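DPS Protein (Brevibacillus brevis, PDB 1N1Q) probably protects DNA during starvation by oxidising iron(II) with hydrogen peroxide and storing it as a ferric mineral inside a hollow shell of twelve subunits. Local coordinates at residues A[14-19]-A[108-113]; A[21-26]-A[82-87]; A[102-107]-A[139-144]. All coordinates share one frame; numbering follows the deposited sequence.

Contact 1: residues A[14-19]-A[108-113]; sequences NRQVAN and VGELKV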
loop_
_atom_site.group_PDB
_atom_site.type_symbol
_atom_site.label_atom_id
_atom_site.label_comp_id
_atom_site.label_asym_id
_atom_site.label_seq_id
_atom_site.Cartn_x
_atom_site.Cartn_y
_atom_site.Cartn_z
ATOM N N ASN A 14 -29.440 0.899 -13.199
ATOM C CA ASN A 14 -28.816 -0.398 -12.933
ATOM C C ASN A 14 -28.639 -1.233 -14.194
ATOM O O ASN A 14 -27.758 -2.088 -14.263
ATOM C CB ASN A 14 -29.618 -1.186 -11.887
ATOM C CG ASN A 14 -29.200 -0.848 -10.463
ATOM O OD1 ASN A 14 -28.024 -0.606 -10.204
ATOM N ND2 ASN A 14 -30.151 -0.856 -9.530
ATOM N N ARG A 15 -29.479 -0.983 -15.189
ATOM C CA ARG A 15 -29.395 -1.696 -16.457
ATOM C C ARG A 15 -28.056 -1.334 -17.098
ATOM O O ARG A 15 -27.389 -2.175 -17.695
ATOM C CB ARG A 15 -30.536 -1.258 -17.366
ATOM C CG ARG A 15 -31.056 -2.337 -18.290
ATOM C CD ARG A 15 -30.233 -2.472 -19.554
ATOM N NE ARG A 15 -31.083 -2.906 -20.659
ATOM C CZ ARG A 15 -32.123 -2.207 -21.107
ATOM N NH1 ARG A 15 -32.435 -1.042 -20.546
ATOM N NH2 ARG A 15 -32.865 -2.675 -22.104
ATOM N N GLN A 16 -27.667 -0.070 -16.965
ATOM C CA GLN A 16 -26.409 0.388 -17.529
ATOM C C GLN A 16 -25.233 -0.033 -16.656
ATOM O O GLN A 16 -24.121 -0.223 -17.143
ATOM C CB GLN A 16 -26.438 1.903 -17.724
ATOM C CG GLN A 16 -27.506 2.352 -18.709
ATOM C CD GLN A 16 -27.531 1.498 -19.970
ATOM O OE1 GLN A 16 -26.493 1.258 -20.590
ATOM N NE2 GLN A 16 -28.718 1.033 -20.353
ATOM N N VAL A 17 -25.479 -0.168 -15.358
ATOM C CA VAL A 17 -24.440 -0.625 -14.447
ATOM C C VAL A 17 -24.101 -2.037 -14.908
ATOM O O VAL A 17 -22.935 -2.391 -15.041
ATOM C CB VAL A 17 -24.936 -0.687 -12.975
ATOM C CG1 VAL A 17 -23.946 -1.484 -12.126
ATOM C CG2 VAL A 17 -25.078 0.724 -12.404
ATOM N N ALA A 18 -25.139 -2.827 -15.182
ATOM C CA ALA A 18 -24.951 -4.202 -15.627
ATOM C C ALA A 18 -24.223 -4.237 -16.971
ATOM O O ALA A 18 -23.312 -5.045 -17.169
ATOM C CB ALA A 18 -26.303 -4.905 -15.741
ATOM N N ASN A 19 -24.627 -3.357 -17.888
ATOM C CA ASN A 19 -24.005 -3.303 -19.208
ATOM C C ASN A 19 -22.520 -2.993 -19.122
ATOM O O ASN A 19 -21.708 -3.648 -19.774
ATOM C CB ASN A 19 -24.683 -2.255 -20.096
ATOM C CG ASN A 19 -25.961 -2.764 -20.726
ATOM O OD1 ASN A 19 -26.130 -3.965 -20.906
ATOM N ND2 ASN A 19 -26.856 -1.851 -21.087
ATOM N N VAL A 108 -26.332 3.733 -26.991
ATOM C CA VAL A 108 -26.795 5.087 -27.301
ATOM C C VAL A 108 -28.321 5.090 -27.346
ATOM O O VAL A 108 -28.967 5.992 -26.815
ATOM C CB VAL A 108 -26.242 5.584 -28.660
ATOM C CG1 VAL A 108 -27.050 6.788 -29.159
ATOM C CG2 VAL A 108 -24.782 5.992 -28.500
ATOM N N GLY A 109 -28.887 4.063 -27.971
ATOM C CA GLY A 109 -30.332 3.957 -28.056
ATOM C C GLY A 109 -30.954 3.788 -26.681
ATOM O O GLY A 109 -31.968 4.416 -26.371
ATOM N N GLU A 110 -30.351 2.940 -25.853
ATOM C CA GLU A 110 -30.867 2.709 -24.510
ATOM C C GLU A 110 -30.708 3.954 -23.649
ATOM O O GLU A 110 -31.568 4.257 -22.819
ATOM C CB GLU A 110 -30.149 1.523 -23.850
ATOM C CG GLU A 110 -30.376 0.191 -24.555
ATOM C CD GLU A 110 -29.821 -0.995 -23.783
ATOM O OE1 GLU A 110 -29.088 -0.788 -22.792
ATOM O OE2 GLU A 110 -30.108 -2.144 -24.175
ATOM N N LEU A 111 -29.610 4.679 -23.846
ATOM C CA LEU A 111 -29.370 5.886 -23.064
ATOM C C LEU A 111 -30.421 6.948 -23.376
ATOM O O LEU A 111 -30.865 7.674 -22.487
ATOM C CB LEU A 111 -27.955 6.413 -23.324
ATOM C CG LEU A 111 -26.847 5.603 -22.618
ATOM C CD1 LEU A 111 -25.477 6.029 -23.138
ATOM C CD2 LEU A 111 -26.948 5.803 -21.104
ATOM N N LYS A 112 -30.835 7.029 -24.637
ATOM C CA LYS A 112 -31.859 8.003 -25.018
ATOM C C LYS A 112 -33.172 7.678 -24.305
ATOM O O LYS A 112 -33.851 8.567 -23.796
ATOM C CB LYS A 112 -32.079 7.993 -26.536
ATOM C CG LYS A 112 -30.927 8.579 -27.347
ATOM C CD LYS A 112 -31.200 8.462 -28.832
ATOM C CE LYS A 112 -30.027 8.975 -29.656
ATOM N NZ LYS A 112 -30.204 8.687 -31.107
ATOM N N VAL A 113 -33.526 6.399 -24.269
ATOM C CA VAL A 113 -34.753 5.973 -23.604
ATOM C C VAL A 113 -34.695 6.244 -22.099
ATOM O O VAL A 113 -35.645 6.771 -21.520
ATOM C CB VAL A 113 -35.013 4.460 -23.830
ATOM C CG1 VAL A 113 -36.097 3.957 -22.873
ATOM C CG2 VAL A 113 -35.440 4.216 -25.272
#
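E110 sends its carboxylate from helix 93-120 across to R15, Q16 and N19 on helix 4-33, while the axes of the two nearly antiparallel segments stay 11.4 Å apart. A gap of this width suits glutamate: its chain is extended beyond CG (chi2 -172°), so the acid group is carried well clear of its own helix. E110 OE1 is gripped twice. Q16 NE2 donates an almost straight bond of 3.1 Å to it, arriving on the anti side with OE1 in the plane of the Q16 amide. N19 ND2 meets the same E110 OE1 tip to tip at 3.0 Å, but the bond is weak because it is strongly bent. The straighter bond of N19 ND2 runs to Q16 OE1, 3.2 Å away, and ties the two amides together; N19 OD1 meanwhile accepts from the backbone N of S83 and I84. E110 OE2 lies over one face of the R15 guanidinium, 3.5 Å from R15 NH2, a salt bridge of charge alone, and it also hydrogen-bonds the S83 hydroxyl. One residue on, L111 adds an apolar touch, CD2 to Q16 CG at 4.2 Å, while its side chain also packs on I133 and E134 of helix 124-148. With two amide donors on one oxygen and a hydroxyl and a cation beside the other, the carboxylate is probably held ionised and steadied in orientation.

Contact 2: residues A[21-26]-A[82-87]; sequences VVLYVK and ASIKEA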
loop_
_atom_site.group_PDB
_atom_site.type_symbol
_atom_site.label_atom_id
_atom_site.label_comp_id
_atom_site.label_asym_id
_atom_site.label_seq_id
_atom_site.Cartn_x
_atom_site.Cartn_y
_atom_site.Cartn_z
ATOM N N VAL A 21 -20.562 -3.366 -16.521
ATOM C CA VAL A 21 -19.829 -4.386 -15.772
ATOM C C VAL A 21 -19.464 -5.468 -16.787
ATOM O O VAL A 21 -18.366 -6.011 -16.765
ATOM C CB VAL A 21 -20.689 -4.996 -14.638
ATOM C CG1 VAL A 21 -19.919 -6.116 -13.926
ATOM C CG2 VAL A 21 -21.057 -3.925 -13.653
ATOM N N VAL A 22 -20.393 -5.765 -17.688
ATOM C CA VAL A 22 -20.137 -6.753 -18.736
ATOM C C VAL A 22 -19.050 -6.217 -19.680
ATOM O O VAL A 22 -18.088 -6.922 -20.003
ATOM C CB VAL A 22 -21.421 -7.050 -19.565
ATOM C CG1 VAL A 22 -21.058 -7.782 -20.858
ATOM C CG2 VAL A 22 -22.390 -7.890 -18.741
ATOM N N LEU A 23 -19.198 -4.964 -20.105
ATOM C CA LEU A 23 -18.230 -4.350 -21.007
ATOM C C LEU A 23 -16.826 -4.227 -20.421
ATOM O O LEU A 23 -15.844 -4.314 -21.155
ATOM C CB LEU A 23 -18.723 -2.972 -21.464
ATOM C CG LEU A 23 -19.748 -3.026 -22.606
ATOM C CD1 LEU A 23 -20.412 -1.673 -22.788
ATOM C CD2 LEU A 23 -19.048 -3.467 -23.884
ATOM N N TYR A 24 -16.719 -4.032 -19.108
ATOM C CA TYR A 24 -15.401 -3.920 -18.492
ATOM C C TYR A 24 -14.609 -5.182 -18.817
ATOM O O TYR A 24 -13.424 -5.123 -19.151
ATOM C CB TYR A 24 -15.528 -3.763 -16.975
ATOM C CG TYR A 24 -14.194 -3.708 -16.253
ATOM C CD1 TYR A 24 -13.391 -2.564 -16.300
ATOM C CD2 TYR A 24 -13.738 -4.802 -15.523
ATOM C CE1 TYR A 24 -12.165 -2.516 -15.634
ATOM C CE2 TYR A 24 -12.516 -4.765 -14.857
ATOM C CZ TYR A 24 -11.737 -3.621 -14.912
ATOM O OH TYR A 24 -10.538 -3.584 -14.234
ATOM N N VAL A 25 -15.270 -6.331 -18.725
ATOM C CA VAL A 25 -14.599 -7.594 -19.015
ATOM C C VAL A 25 -14.505 -7.876 -20.512
ATOM O O VAL A 25 -13.528 -8.458 -20.981
ATOM C CB VAL A 25 -15.304 -8.766 -18.295
ATOM C CG1 VAL A 25 -14.846 -10.115 -18.871
ATOM C CG2 VAL A 25 -14.984 -8.716 -16.816
ATOM N N LYS A 26 -15.503 -7.438 -21.269
ATOM C CA LYS A 26 -15.502 -7.657 -22.712
ATOM C C LYS A 26 -14.359 -6.881 -23.364
ATOM O O LYS A 26 -13.667 -7.390 -24.250
ATOM C CB LYS A 26 -16.844 -7.224 -23.310
ATOM C CG LYS A 26 -17.078 -7.698 -24.750
ATOM C CD LYS A 26 -18.493 -7.334 -25.220
ATOM C CE LYS A 26 -18.822 -7.933 -26.583
ATOM N NZ LYS A 26 -20.239 -7.643 -26.967
ATOM N N ALA A 82 -27.957 -7.199 -18.068
ATOM C CA ALA A 82 -27.292 -6.584 -19.217
ATOM C C ALA A 82 -27.906 -6.962 -20.562
ATOM O O ALA A 82 -28.353 -8.095 -20.761
ATOM C CB ALA A 82 -25.810 -6.948 -19.218
ATOM N N SER A 83 -27.921 -6.002 -21.485
ATOM C CA SER A 83 -28.435 -6.231 -22.827
ATOM C C SER A 83 -27.230 -6.509 -23.717
ATOM O O SER A 83 -27.360 -6.961 -24.854
ATOM C CB SER A 83 -29.200 -5.004 -23.340
ATOM O OG SER A 83 -28.404 -3.841 -23.290
ATOM N N ILE A 84 -26.046 -6.237 -23.175
ATOM C CA ILE A 84 -24.798 -6.466 -23.892
ATOM C C ILE A 84 -24.348 -7.936 -23.766
ATOM O O ILE A 84 -24.355 -8.492 -22.670
ATOM C CB ILE A 84 -23.685 -5.535 -23.347
ATOM C CG1 ILE A 84 -24.144 -4.075 -23.458
ATOM C CG2 ILE A 84 -22.377 -5.803 -24.084
ATOM C CD1 ILE A 84 -23.185 -3.149 -24.141
ATOM N N LYS A 85 -23.976 -8.567 -24.887
ATOM C CA LYS A 85 -23.512 -9.966 -24.898
ATOM C C LYS A 85 -21.998 -10.025 -24.665
ATOM O O LYS A 85 -21.286 -9.071 -24.967
ATOM C CB LYS A 85 -23.828 -10.647 -26.244
ATOM C CG LYS A 85 -25.291 -10.649 -26.655
ATOM C CD LYS A 85 -26.181 -11.381 -25.667
ATOM C CE LYS A 85 -27.552 -11.637 -26.284
ATOM N NZ LYS A 85 -28.566 -12.080 -25.282
ATOM N N GLU A 86 -21.517 -11.151 -24.141
ATOM C CA GLU A 86 -20.094 -11.327 -23.865
ATOM C C GLU A 86 -19.382 -11.723 -25.148
ATOM O O GLU A 86 -20.020 -12.159 -26.107
ATOM C CB GLU A 86 -19.906 -12.391 -22.778
ATOM C CG GLU A 86 -20.685 -12.059 -21.508
ATOM C CD GLU A 86 -20.018 -12.577 -20.254
ATOM O OE1 GLU A 86 -20.273 -13.735 -19.865
ATOM O OE2 GLU A 86 -19.223 -11.818 -19.664
ATOM N N ALA A 87 -18.067 -11.549 -25.177
ATOM C CA ALA A 87 -17.291 -11.890 -26.359
ATOM C C ALA A 87 -17.391 -13.386 -26.642
ATOM O O ALA A 87 -17.667 -14.179 -25.747
ATOM C CB ALA A 87 -15.832 -11.492 -26.156
HETATM O O HOH W 1 -18.019 -9.706 -20.770
HETATM O O HOH W 2 -20.495 -10.365 -28.514
#
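K26 and A87 bring the two backbones closest, with 5.9 Å from K26 CA to A87 CA. Segment 21-26 is helical; 82-87 begins where A82 leaves helix 75-81 and then runs mostly extended, with A82, I84 and A87 turned toward the helix. V22 uses both branches: CG2 meets A82 CB at 3.6 Å, and CG1 passes I84 CG2 at 4.0 Å as the two side chains slide by in opposite directions. L23 and I84 cross at about a right angle, and L23 CD1 lies a tight 3.4 Å from I84 CD1. Residues 82-87 belong to the connection between the second and third helices of the ferritin-like bundle, which in Dps proteins carries a short extra helix, here 75-81. The E86 carboxylate accepts from the backbone N of L75 and A76 of the second subunit, at the start of that subunit's short helix. A water joins E86 OE2 to V22 O. K26 is fully stretched, with CG anti to the backbone N (chi1 -167°), and a long chain suits the span: its NZ donates to K85 O at 2.7 Å, tilted 32° from the carbonyl plane. The same ammonium forms a salt bridge with D103 of helix 93-120 and reaches E86 O through a second water.

Contact 3: residues A[102-107]-A[139-144]; sequences NDFVDL and KHVWML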
loop_
_atom_site.group_PDB
_atom_site.type_symbol
_atom_site.label_atom_id
_atom_site.label_comp_id
_atom_site.label_asym_id
_atom_site.label_seq_id
_atom_site.Cartn_x
_atom_site.Cartn_y
_atom_site.Cartn_z
ATOM N N ASN A 102 -21.194 -1.917 -32.528
ATOM C CA ASN A 102 -22.549 -2.426 -32.341
ATOM C C ASN A 102 -23.033 -2.194 -30.911
ATOM O O ASN A 102 -24.146 -1.725 -30.697
ATOM C CB ASN A 102 -22.632 -3.923 -32.650
ATOM C CG ASN A 102 -22.423 -4.230 -34.118
ATOM O OD1 ASN A 102 -22.614 -3.367 -34.977
ATOM N ND2 ASN A 102 -22.038 -5.465 -34.415
ATOM N N ASP A 103 -22.195 -2.528 -29.934
ATOM C CA ASP A 103 -22.563 -2.353 -28.533
ATOM C C ASP A 103 -22.806 -0.886 -28.182
ATOM O O ASP A 103 -23.818 -0.543 -27.560
ATOM C CB ASP A 103 -21.477 -2.936 -27.623
ATOM C CG ASP A 103 -21.412 -4.454 -27.694
ATOM O OD1 ASP A 103 -22.318 -5.063 -28.294
ATOM O OD2 ASP A 103 -20.459 -5.029 -27.145
ATOM N N PHE A 104 -21.874 -0.020 -28.568
ATOM C CA PHE A 104 -22.028 1.403 -28.276
ATOM C C PHE A 104 -23.278 1.971 -28.943
ATOM O O PHE A 104 -23.969 2.812 -28.373
ATOM C CB PHE A 104 -20.792 2.183 -28.730
ATOM C CG PHE A 104 -19.607 2.057 -27.801
ATOM C CD1 PHE A 104 -18.459 2.822 -28.015
ATOM C CD2 PHE A 104 -19.639 1.195 -26.707
ATOM C CE1 PHE A 104 -17.363 2.726 -27.157
ATOM C CE2 PHE A 104 -18.545 1.094 -25.844
ATOM C CZ PHE A 104 -17.412 1.855 -26.063
ATOM N N VAL A 105 -23.570 1.508 -30.151
ATOM C CA VAL A 105 -24.756 1.977 -30.855
ATOM C C VAL A 105 -26.005 1.552 -30.078
ATOM O O VAL A 105 -26.947 2.329 -29.939
ATOM C CB VAL A 105 -24.819 1.416 -32.298
ATOM C CG1 VAL A 105 -26.144 1.796 -32.960
ATOM C CG2 VAL A 105 -23.666 1.969 -33.111
ATOM N N ASP A 106 -25.994 0.324 -29.565
ATOM C CA ASP A 106 -27.118 -0.184 -28.794
ATOM C C ASP A 106 -27.278 0.661 -27.522
ATOM O O ASP A 106 -28.385 1.089 -27.182
ATOM C CB ASP A 106 -26.875 -1.653 -28.445
ATOM C CG ASP A 106 -28.121 -2.344 -27.916
ATOM O OD1 ASP A 106 -29.226 -1.970 -28.350
ATOM O OD2 ASP A 106 -27.979 -3.272 -27.097
ATOM N N LEU A 107 -26.170 0.919 -26.834
ATOM C CA LEU A 107 -26.197 1.724 -25.619
ATOM C C LEU A 107 -26.706 3.139 -25.863
ATOM O O LEU A 107 -27.424 3.698 -25.034
ATOM C CB LEU A 107 -24.808 1.789 -24.979
ATOM C CG LEU A 107 -24.215 0.467 -24.483
ATOM C CD1 LEU A 107 -22.950 0.757 -23.691
ATOM C CD2 LEU A 107 -25.231 -0.273 -23.614
ATOM N N LYS A 139 -19.014 9.788 -29.999
ATOM C CA LYS A 139 -17.725 10.208 -30.523
ATOM C C LYS A 139 -16.873 8.978 -30.823
ATOM O O LYS A 139 -16.235 8.900 -31.871
ATOM C CB LYS A 139 -17.012 11.119 -29.522
ATOM C CG LYS A 139 -15.661 11.614 -30.010
ATOM C CD LYS A 139 -15.066 12.624 -29.042
ATOM C CE LYS A 139 -13.663 13.045 -29.494
ATOM N NZ LYS A 139 -13.077 14.074 -28.588
ATOM N N HIS A 140 -16.873 8.013 -29.902
ATOM C CA HIS A 140 -16.122 6.777 -30.107
ATOM C C HIS A 140 -16.640 6.058 -31.340
ATOM O O HIS A 140 -15.860 5.491 -32.110
ATOM C CB HIS A 140 -16.254 5.836 -28.904
ATOM C CG HIS A 140 -15.399 6.214 -27.736
ATOM N ND1 HIS A 140 -14.050 6.480 -27.855
ATOM C CD2 HIS A 140 -15.689 6.327 -26.417
ATOM C CE1 HIS A 140 -13.547 6.739 -26.659
ATOM N NE2 HIS A 140 -14.522 6.650 -25.770
ATOM N N VAL A 141 -17.958 6.073 -31.527
ATOM C CA VAL A 141 -18.562 5.401 -32.679
ATOM C C VAL A 141 -18.048 5.964 -33.999
ATOM O O VAL A 141 -17.753 5.212 -34.923
ATOM C CB VAL A 141 -20.115 5.477 -32.627
ATOM C CG1 VAL A 141 -20.718 5.039 -33.959
ATOM C CG2 VAL A 141 -20.634 4.565 -31.515
ATOM N N TRP A 142 -17.941 7.282 -34.102
ATOM C CA TRP A 142 -17.426 7.873 -35.337
ATOM C C TRP A 142 -16.001 7.383 -35.603
ATOM O O TRP A 142 -15.672 6.970 -36.714
ATOM C CB TRP A 142 -17.418 9.405 -35.253
ATOM C CG TRP A 142 -16.239 10.035 -35.949
ATOM C CD1 TRP A 142 -15.874 9.878 -37.260
ATOM C CD2 TRP A 142 -15.237 10.865 -35.353
ATOM N NE1 TRP A 142 -14.700 10.552 -37.511
ATOM C CE2 TRP A 142 -14.290 11.168 -36.358
ATOM C CE3 TRP A 142 -15.046 11.384 -34.065
ATOM C CZ2 TRP A 142 -13.169 11.968 -36.115
ATOM C CZ3 TRP A 142 -13.932 12.179 -33.824
ATOM C CH2 TRP A 142 -13.007 12.463 -34.848
ATOM N N MET A 143 -15.155 7.432 -34.581
ATOM C CA MET A 143 -13.768 6.999 -34.731
ATOM C C MET A 143 -13.605 5.524 -35.079
ATOM O O MET A 143 -12.813 5.178 -35.951
ATOM C CB MET A 143 -12.976 7.300 -33.458
ATOM C CG MET A 143 -12.818 8.776 -33.169
ATOM S SD MET A 143 -11.804 9.078 -31.708
ATOM C CE MET A 143 -13.063 9.325 -30.506
ATOM N N LEU A 144 -14.344 4.658 -34.396
ATOM C CA LEU A 144 -14.240 3.221 -34.653
ATOM C C LEU A 144 -14.754 2.858 -36.049
ATOM O O LEU A 144 -14.202 1.979 -36.712
ATOM C CB LEU A 144 -14.993 2.438 -33.570
ATOM C CG LEU A 144 -14.385 2.603 -32.166
ATOM C CD1 LEU A 144 -15.320 2.035 -31.115
ATOM C CD2 LEU A 144 -13.022 1.917 -32.120
#
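F104 and V141 stand where the backbones of segments 102-107 and 139-144 come nearest, their CA atoms 6.9 Å apart, and together they bury most of the surface. The two segments run roughly antiparallel, at 151° between their directions, with axes 9.7 Å apart. F104 is the larger contributor. Its ring takes its neighbours at the edge: V141 CG2 and H140 CB both sit near the ring plane. V141 CG2 comes closest to F104 CB, at 3.7 Å, and the same methyl meets V105 CG2 at 4.3 Å. A short beta-branched valine suits this spot, since V141 offers one methyl, CG2, to two side chains of the opposite helix. H140 puts its CB 3.7 Å from F104 CE1, and its CG and CD2 also lie near that ring carbon. The two rings form an oblique pair, planes at 44° and centroids 6.0 Å apart; the imidazole thus meets F104 through carbon while its NE2 hydrogen-bonds E52 OE1 on helix 39-66. That double character makes histidine apt between the phenyl ring and a carboxylate partner. L144 CD1 reaches F104 CD1 more loosely, at 4.5 Å. Around this all-helical interface, L144 goes on to V97, V100 and V101 along helix 93-120, whereas H140 also packs on E48 and L49, joining helix 39-66 to the third and fourth helices of the bundle.

Along the chain the segments come in the order 14-19, 21-26, 82-87, 102-107, 108-113 and 139-144, so contact 2 falls within the span bridged by contact 1, contact 1 alternates with contact 3, and contact 2 closes before contact 3 opens. Their centres lie about 12 Å (1 and 2), 13 Å (1 and 3) and 14 Å (2 and 3) apart. Helix 4-33 serves contacts 1 and 2, and helix 93-120 serves contacts 1 and 3. L107 packs against residues of both other contacts. The three thus tie the first, third and fourth helices and the connection after helix 75-81 into one ferritin-like unit, whose copies form the shell and place iron sites between subunits.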